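Local structure of tRNA(His) guanylyltransferase (Saccharomyces cerevisiae, 5XOX) at residues 105-110 and 127-131; 207-211 and 221-225. The protein adds a single guanosine to the 5' end of tRNA(His) by magnesium-dependent 3'-5' nucleotidyl transfer, marking the tRNA for histidyl-tRNA synthetase. One frame throughout, in Å; residues are numbered along the deposited sequence.

Contact 1 (105-110 and 127-131); sequences FTSNYV and LPYFD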
ATOM      1  N   PHE A 105     -23.150   0.365 -10.667  1.00 60.25           N
ATOM      2  CA  PHE A 105     -24.232   0.087  -9.768  1.00 60.86           C
ATOM      3  C   PHE A 105     -25.014   1.353  -9.482  1.00 63.10           C
ATOM      4  O   PHE A 105     -26.222   1.388  -9.702  1.00 64.64           O
ATOM      5  CB  PHE A 105     -23.695  -0.513  -8.488  1.00 59.00           C
ATOM      6  CG  PHE A 105     -24.712  -1.303  -7.693  1.00 64.92           C
ATOM      7  CD1 PHE A 105     -25.568  -0.671  -6.794  1.00 60.56           C
ATOM      8  CD2 PHE A 105     -24.784  -2.682  -7.814  1.00 72.34           C
ATOM      9  CE1 PHE A 105     -26.465  -1.387  -6.058  1.00 61.00           C
ATOM     10  CE2 PHE A 105     -25.695  -3.403  -7.082  1.00 59.05           C
ATOM     11  CZ  PHE A 105     -26.532  -2.751  -6.204  1.00 60.21           C
ATOM     12  N   THR A 106     -24.337   2.393  -9.005  1.00 62.34           N
ATOM     13  CA  THR A 106     -25.021   3.656  -8.745  1.00 64.30           C
ATOM     14  C   THR A 106     -25.890   4.060  -9.944  1.00 66.56           C
ATOM     15  O   THR A 106     -27.067   4.402  -9.813  1.00 68.64           O
ATOM     16  CB  THR A 106     -24.023   4.792  -8.452  1.00 63.85           C
ATOM     17  OG1 THR A 106     -23.312   4.528  -7.242  1.00 62.15           O
ATOM     18  CG2 THR A 106     -24.741   6.105  -8.327  1.00 66.17           C
ATOM     19  N   SER A 107     -25.297   3.979 -11.125  1.00 66.29           N
ATOM     20  CA  SER A 107     -25.990   4.316 -12.352  1.00 68.42           C
ATOM     21  C   SER A 107     -27.243   3.469 -12.449  1.00 74.07           C
ATOM     22  O   SER A 107     -28.328   4.002 -12.679  1.00 93.66           O
ATOM     23  CB  SER A 107     -25.096   4.093 -13.572  1.00 67.81           C
ATOM     24  OG  SER A 107     -25.723   4.523 -14.769  1.00 70.06           O
ATOM     25  N   ASN A 108     -27.105   2.160 -12.241  1.00 68.19           N
ATOM     26  CA  ASN A 108     -28.244   1.245 -12.377  1.00 75.34           C
ATOM     27  C   ASN A 108     -29.384   1.513 -11.369  1.00 85.65           C
ATOM     28  O   ASN A 108     -30.582   1.376 -11.693  1.00 93.84           O
ATOM     29  CB  ASN A 108     -27.785  -0.199 -12.228  1.00 67.47           C
ATOM     30  CG  ASN A 108     -27.469  -0.837 -13.535  1.00 67.65           C
ATOM     31  OD1 ASN A 108     -28.330  -1.442 -14.169  1.00 69.19           O
ATOM     32  ND2 ASN A 108     -26.211  -0.739 -13.940  1.00 90.57           N
ATOM     33  N   TYR A 109     -29.008   1.886 -10.153  1.00 69.68           N
ATOM     34  CA  TYR A 109     -29.966   2.261  -9.140  1.00 71.12           C
ATOM     35  C   TYR A 109     -30.792   3.448  -9.611  1.00 84.13           C
ATOM     36  O   TYR A 109     -32.035   3.387  -9.631  1.00106.69           O
ATOM     37  CB  TYR A 109     -29.228   2.585  -7.856  1.00 69.54           C
ATOM     38  CG  TYR A 109     -30.054   2.509  -6.608  1.00 70.44           C
ATOM     39  CD1 TYR A 109     -30.238   1.288  -5.999  1.00 90.10           C
ATOM     40  CD2 TYR A 109     -30.559   3.648  -5.977  1.00 72.37           C
ATOM     41  CE1 TYR A 109     -30.957   1.162  -4.841  1.00 88.64           C
ATOM     42  CE2 TYR A 109     -31.280   3.534  -4.788  1.00 73.32           C
ATOM     43  CZ  TYR A 109     -31.468   2.271  -4.233  1.00 72.28           C
ATOM     44  OH  TYR A 109     -32.159   2.052  -3.069  1.00 73.11           O
ATOM     45  N   VAL A 110     -30.102   4.510 -10.030  1.00 74.05           N
ATOM     46  CA  VAL A 110     -30.800   5.751 -10.361  1.00 76.86           C
ATOM     47  C   VAL A 110     -31.664   5.561 -11.598  1.00 78.99           C
ATOM     48  O   VAL A 110     -32.758   6.112 -11.696  1.00 81.85           O
ATOM     49  CB  VAL A 110     -29.832   6.901 -10.584  1.00 76.47           C
ATOM     50  CG1 VAL A 110     -30.590   8.211 -10.721  1.00 79.54           C
ATOM     51  CG2 VAL A 110     -28.801   6.963  -9.478  1.00 74.16           C
ATOM     52  N   LEU A 127     -29.898  12.267  -3.126  1.00 82.60           N
ATOM     53  CA  LEU A 127     -29.610  11.314  -4.184  1.00 78.55           C
ATOM     54  C   LEU A 127     -28.816  10.134  -3.650  1.00 76.83           C
ATOM     55  O   LEU A 127     -28.016  10.291  -2.732  1.00 84.64           O
ATOM     56  CB  LEU A 127     -28.868  12.025  -5.317  1.00 77.71           C
ATOM     57  CG  LEU A 127     -29.505  12.055  -6.720  1.00 96.80           C
ATOM     58  CD1 LEU A 127     -30.878  12.735  -6.791  1.00 97.79           C
ATOM     59  CD2 LEU A 127     -28.528  12.607  -7.785  1.00 97.12           C
ATOM     60  N   PRO A 128     -29.075   8.933  -4.191  1.00 71.85           N
ATOM     61  CA  PRO A 128     -28.372   7.729  -3.750  1.00 70.62           C
ATOM     62  C   PRO A 128     -26.923   7.716  -4.213  1.00 74.87           C
ATOM     63  O   PRO A 128     -26.707   7.980  -5.388  1.00 74.35           O
ATOM     64  CB  PRO A 128     -29.184   6.605  -4.409  1.00 70.41           C
ATOM     65  CG  PRO A 128     -29.741   7.196  -5.622  1.00 70.41           C
ATOM     66  CD  PRO A 128     -29.990   8.649  -5.308  1.00 71.92           C
ATOM     67  N   TYR A 129     -25.963   7.429  -3.335  1.00 68.87           N
ATOM     68  CA  TYR A 129     -24.564   7.323  -3.750  1.00 67.96           C
ATOM     69  C   TYR A 129     -23.896   6.316  -2.843  1.00 71.29           C
ATOM     70  O   TYR A 129     -24.266   6.196  -1.668  1.00 69.39           O
ATOM     71  CB  TYR A 129     -23.838   8.694  -3.767  1.00 68.95           C
ATOM     72  CG  TYR A 129     -23.614   9.406  -2.456  1.00 70.70           C
ATOM     73  CD1 TYR A 129     -24.619  10.130  -1.860  1.00 72.03           C
ATOM     74  CD2 TYR A 129     -22.385   9.364  -1.820  1.00 85.22           C
ATOM     75  CE1 TYR A 129     -24.413  10.797  -0.650  1.00 74.02           C
ATOM     76  CE2 TYR A 129     -22.166  10.025  -0.601  1.00 87.68           C
ATOM     77  CZ  TYR A 129     -23.187  10.742  -0.018  1.00 76.25           C
ATOM     78  OH  TYR A 129     -22.986  11.402   1.188  1.00 77.05           O
ATOM     79  N   PHE A 130     -22.973   5.523  -3.399  1.00 74.95           N
ATOM     80  CA  PHE A 130     -22.595   4.317  -2.682  1.00 61.56           C
ATOM     81  C   PHE A 130     -21.066   4.263  -2.426  1.00 68.60           C
ATOM     82  O   PHE A 130     -20.262   4.560  -3.309  1.00 75.07           O
ATOM     83  CB  PHE A 130     -22.994   3.036  -3.440  1.00 60.61           C
ATOM     84  CG  PHE A 130     -24.487   2.903  -3.754  1.00 62.52           C
ATOM     85  CD1 PHE A 130     -25.397   3.873  -3.403  1.00 64.84           C
ATOM     86  CD2 PHE A 130     -24.994   1.696  -4.220  1.00 83.54           C
ATOM     87  CE1 PHE A 130     -26.724   3.746  -3.690  1.00 69.61           C
ATOM     88  CE2 PHE A 130     -26.353   1.528  -4.467  1.00 63.76           C
ATOM     89  CZ  PHE A 130     -27.213   2.557  -4.200  1.00 73.73           C
ATOM     90  N   ASP A 131     -20.666   3.865  -1.223  1.00 60.14           N
ATOM     91  CA  ASP A 131     -19.265   3.525  -0.954  1.00 60.35           C
ATOM     92  C   ASP A 131     -18.946   2.155  -1.534  1.00 52.47           C
ATOM     93  O   ASP A 131     -19.744   1.224  -1.398  1.00 57.12           O
ATOM     94  CB  ASP A 131     -18.992   3.541   0.549  1.00 73.62           C
ATOM     95  CG  ASP A 131     -17.573   3.165   0.892  1.00106.21           C
ATOM     96  OD1 ASP A 131     -16.950   2.421   0.118  1.00123.16           O
ATOM     97  OD2 ASP A 131     -17.086   3.570   1.966  1.00125.28           O
TER

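Contact 2 (207-211 and 221-225); sequences EMFKK and ILHIN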
ATOM      1  N   GLU A 207     -38.925 -15.029   2.798  1.00 83.47           N
ATOM      2  CA  GLU A 207     -37.591 -15.613   2.780  1.00 74.36           C
ATOM      3  C   GLU A 207     -36.525 -14.648   2.216  1.00 73.70           C
ATOM      4  O   GLU A 207     -35.336 -14.813   2.491  1.00 74.00           O
ATOM      5  CB  GLU A 207     -37.616 -16.923   1.977  1.00 74.27           C
ATOM      6  CG  GLU A 207     -38.521 -18.022   2.570  1.00 95.48           C
ATOM      7  CD  GLU A 207     -37.831 -18.927   3.597  1.00111.26           C
ATOM      8  OE1 GLU A 207     -36.614 -19.196   3.425  1.00101.58           O
ATOM      9  OE2 GLU A 207     -38.514 -19.373   4.563  1.00125.06           O
ATOM     10  N   MET A 208     -36.939 -13.631   1.456  1.00 77.93           N
ATOM     11  CA  MET A 208     -35.987 -12.642   0.948  1.00 74.35           C
ATOM     12  C   MET A 208     -35.574 -11.656   2.041  1.00 77.21           C
ATOM     13  O   MET A 208     -34.495 -11.056   1.994  1.00 74.58           O
ATOM     14  CB  MET A 208     -36.570 -11.871  -0.226  1.00 73.46           C
ATOM     15  CG  MET A 208     -35.519 -11.245  -1.108  1.00 82.50           C
ATOM     16  SD  MET A 208     -36.047  -9.677  -1.779  1.00 87.65           S
ATOM     17  CE  MET A 208     -36.429  -8.784  -0.284  1.00 86.49           C
ATOM     18  N   PHE A 209     -36.439 -11.469   3.025  1.00 80.30           N
ATOM     19  CA  PHE A 209     -36.058 -10.629   4.136  1.00 62.56           C
ATOM     20  C   PHE A 209     -35.160 -11.418   5.096  1.00 79.69           C
ATOM     21  O   PHE A 209     -34.151 -10.907   5.564  1.00 82.42           O
ATOM     22  CB  PHE A 209     -37.266 -10.140   4.896  1.00 64.10           C
ATOM     23  CG  PHE A 209     -38.126  -9.209   4.129  1.00 66.27           C
ATOM     24  CD1 PHE A 209     -37.622  -8.455   3.109  1.00 74.05           C
ATOM     25  CD2 PHE A 209     -39.430  -9.000   4.513  1.00 68.37           C
ATOM     26  CE1 PHE A 209     -38.436  -7.572   2.426  1.00 73.86           C
ATOM     27  CE2 PHE A 209     -40.233  -8.110   3.848  1.00 75.46           C
ATOM     28  CZ  PHE A 209     -39.740  -7.397   2.805  1.00 72.22           C
ATOM     29  N   LYS A 210     -35.558 -12.657   5.402  1.00 59.73           N
ATOM     30  CA  LYS A 210     -34.878 -13.491   6.397  1.00 68.71           C
ATOM     31  C   LYS A 210     -33.516 -13.981   5.893  1.00 72.69           C
ATOM     32  O   LYS A 210     -32.494 -13.767   6.541  1.00 79.71           O
ATOM     33  CB  LYS A 210     -35.726 -14.739   6.767  1.00 73.45           C
ATOM     34  CG  LYS A 210     -37.149 -14.526   7.281  1.00 73.79           C
ATOM     35  CD  LYS A 210     -37.968 -15.857   7.412  1.00 78.60           C
ATOM     36  CE  LYS A 210     -37.247 -16.963   8.196  1.00 93.22           C
ATOM     37  NZ  LYS A 210     -38.010 -18.255   8.185  1.00107.99           N
ATOM     38  N   LYS A 211     -33.521 -14.677   4.753  1.00 69.01           N
ATOM     39  CA  LYS A 211     -32.365 -15.469   4.319  1.00 67.55           C
ATOM     40  C   LYS A 211     -31.489 -14.677   3.286  1.00 91.02           C
ATOM     41  O   LYS A 211     -30.606 -15.256   2.656  1.00106.24           O
ATOM     42  CB  LYS A 211     -32.830 -16.865   3.788  1.00 62.14           C
ATOM     43  CG  LYS A 211     -33.869 -17.612   4.724  1.00 66.30           C
ATOM     44  CD  LYS A 211     -33.531 -19.068   5.185  1.00 92.27           C
ATOM     45  CE  LYS A 211     -34.703 -19.767   6.024  1.00102.65           C
ATOM     46  NZ  LYS A 211     -34.471 -21.144   6.695  1.00 79.73           N
ATOM     47  N   ILE A 221     -31.606 -16.332  -6.180  1.00 67.34           N
ATOM     48  CA  ILE A 221     -32.365 -17.194  -5.262  1.00 62.70           C
ATOM     49  C   ILE A 221     -32.204 -16.719  -3.802  1.00 59.33           C
ATOM     50  O   ILE A 221     -31.298 -15.936  -3.534  1.00 58.48           O
ATOM     51  CB  ILE A 221     -31.930 -18.713  -5.482  1.00 78.94           C
ATOM     52  CG1 ILE A 221     -30.399 -18.905  -5.506  1.00 64.37           C
ATOM     53  CG2 ILE A 221     -32.513 -19.281  -6.792  1.00 88.45           C
ATOM     54  CD1 ILE A 221     -29.918 -20.293  -6.012  1.00 67.58           C
ATOM     55  N   LEU A 222     -33.110 -17.103  -2.883  1.00 88.99           N
ATOM     56  CA  LEU A 222     -32.964 -16.750  -1.444  1.00 79.19           C
ATOM     57  C   LEU A 222     -32.997 -17.990  -0.547  1.00 61.43           C
ATOM     58  O   LEU A 222     -34.087 -18.326  -0.136  1.00 67.08           O
ATOM     59  CB  LEU A 222     -34.151 -15.839  -1.035  1.00 55.41           C
ATOM     60  CG  LEU A 222     -34.479 -14.913  -2.214  1.00 63.33           C
ATOM     61  CD1 LEU A 222     -35.845 -14.374  -2.206  1.00 58.07           C
ATOM     62  CD2 LEU A 222     -33.526 -13.755  -2.224  1.00 60.13           C
ATOM     63  N   HIS A 223     -31.871 -18.634  -0.192  1.00 56.51           N
ATOM     64  CA  HIS A 223     -31.858 -19.591   0.933  1.00 84.18           C
ATOM     65  C   HIS A 223     -30.492 -19.767   1.673  1.00 93.20           C
ATOM     66  O   HIS A 223     -29.571 -20.300   1.066  1.00115.64           O
ATOM     67  CB  HIS A 223     -32.332 -20.990   0.438  1.00 97.78           C
ATOM     68  CG  HIS A 223     -32.802 -21.914   1.537  1.00 98.16           C
ATOM     69  ND1 HIS A 223     -32.420 -23.238   1.632  1.00107.71           N
ATOM     70  CD2 HIS A 223     -33.683 -21.711   2.549  1.00 90.27           C
ATOM     71  CE1 HIS A 223     -33.008 -23.794   2.677  1.00107.54           C
ATOM     72  NE2 HIS A 223     -33.781 -22.889   3.251  1.00 98.42           N
ATOM     73  N   ILE A 224     -30.385 -19.413   2.962  1.00 82.81           N
ATOM     74  CA  ILE A 224     -29.385 -19.914   3.976  1.00 90.98           C
ATOM     75  C   ILE A 224     -27.822 -20.025   3.649  1.00 86.31           C
ATOM     76  O   ILE A 224     -27.187 -19.120   3.061  1.00 70.54           O
ATOM     77  CB  ILE A 224     -29.951 -21.308   4.526  1.00 59.75           C
ATOM     78  CG1 ILE A 224     -29.462 -21.629   5.955  1.00 59.85           C
ATOM     79  CG2 ILE A 224     -29.778 -22.450   3.513  1.00 63.46           C
ATOM     80  CD1 ILE A 224     -30.401 -22.527   6.710  1.00 86.43           C
ATOM     81  N   ASN A 225     -27.186 -21.083   4.141  1.00 83.45           N
ATOM     82  CA  ASN A 225     -25.995 -21.570   3.500  1.00 88.55           C
ATOM     83  C   ASN A 225     -26.132 -23.100   3.393  1.00105.61           C
ATOM     84  O   ASN A 225     -26.309 -23.852   4.388  1.00 66.66           O
ATOM     85  CB  ASN A 225     -24.702 -21.188   4.226  1.00 74.02           C
ATOM     86  CG  ASN A 225     -24.703 -21.552   5.723  1.00 61.73           C
ATOM     87  OD1 ASN A 225     -24.810 -20.694   6.606  1.00 59.23           O
ATOM     88  ND2 ASN A 225     -24.571 -22.845   6.000  1.00 65.40           N
TER

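Contact 1 (105-110 and 127-131)
F130 of strand 130-137 reaches into the angle between F105 and Y109, two rings one helical turn apart. Its CG stands anti to the carbonyl carbon (chi1 -58°), beside the backbone N, where the ring passes T106. Along it, CB and CG skirt that threonine, whose OG1 lies 4.0 Å from F130 CG; the hydroxyl is hydrogen-bonded to G102 O in its own helix. Farther out, CD2 and CE2 meet F105, with F130 CE2 3.3 Å from F105 CD1, and the two rings touch rim to rim with their planes 51° apart. The tip, CZ, sits 3.6 Å above the plane of the Y109 ring and over its centre, a T-shaped stack with the planes at 70°. P128 flanks the tyrosine as well: P128 CB is 3.6 Å from Y109 CD2, while P128 CG faces V110 CG2 at 4.0 Å. Replacing Y109 by an alanine would probably leave the F130 tip without its aromatic floor and P128 CB without the ring it packs on, opening a gap in the cluster. The three rings form an aromatic core behind the nucleotide site, for F130 also meets the ring of F33, a GTP-binding residue, and packs near G30, a ligand of the catalytic magnesium. Helix 94-116 lies against strand 130-137, the strand outermost in this chain's sheet, whose D131 pairs through its backbone with D29 of strand 23-30; helices 33-39 and 48-64 close round Y109, and the second subunit comes in where S107 OG of that chain bonds P128 O.

Contact 2 (207-211 and 221-225)
The first torsion of M208 (chi1 -158°, CG anti to the backbone N) places its CG beside both methyls of L222, whose own CG lies anti to the carbonyl carbon, while the thioether runs on past them. Both leucine methyls pack on the base of the methionine from one side, L222 CD1 lying 3.3 Å from M208 CB and L222 CD2 3.4 Å from M208 CG. Beyond CG the methionine chain bends, carrying SD and CE past the leucine. L222 CB also faces the carbonyl of the first residue of the helix, 3.9 Å from E207 O, which is already engaged by K211 N.

K211, the first residue to leave the helix, bends at chi2 and runs alongside H223 in the same direction. Its aliphatic part does the touching: K211 CD is 3.7 Å from H223 CD2, and K211 CB comes within 3.6 Å of I224 N. E207 lies beside the same imidazole, with OE1 near the ring plane at its edge, 4.0 Å from H223 CD2. This carboxylate, in a long salt bridge to K210, and the K211 ammonium would probably pull the histidine's ionisation in opposite directions.

At the protein surface, the contact joins the short helix 207-210 to the loop after strand 220-221, with S213 of strand 213-216 touching both M208 and L222. M208 also rests on L51 and N55 of helix 48-64, while Y151 of helix 140-171 meets K211 and I224.

In the fold
From the N terminus the chain first lays down strand 23-30, helices 33-39 and 48-64 and the pair of strands 69-74 and 78-83. Contact 1 then closes the connection from helix 94-116 into strand 130-137. After the long helix 140-171 and two further helices, contact 2 closes a shorter loop that contains strand 213-216 and runs into strand 220-221. The two loops follow in series, neither nesting nor crossing, with centres about 24 Å apart on opposite sides of the chain's centre. Contact 1 lies at strand 130-137 and contact 2 beside strand 220-221, the outermost strands of the sheet within this chain, and helix 48-64 touches both contacts, meeting Y109 in one and M208 in the other.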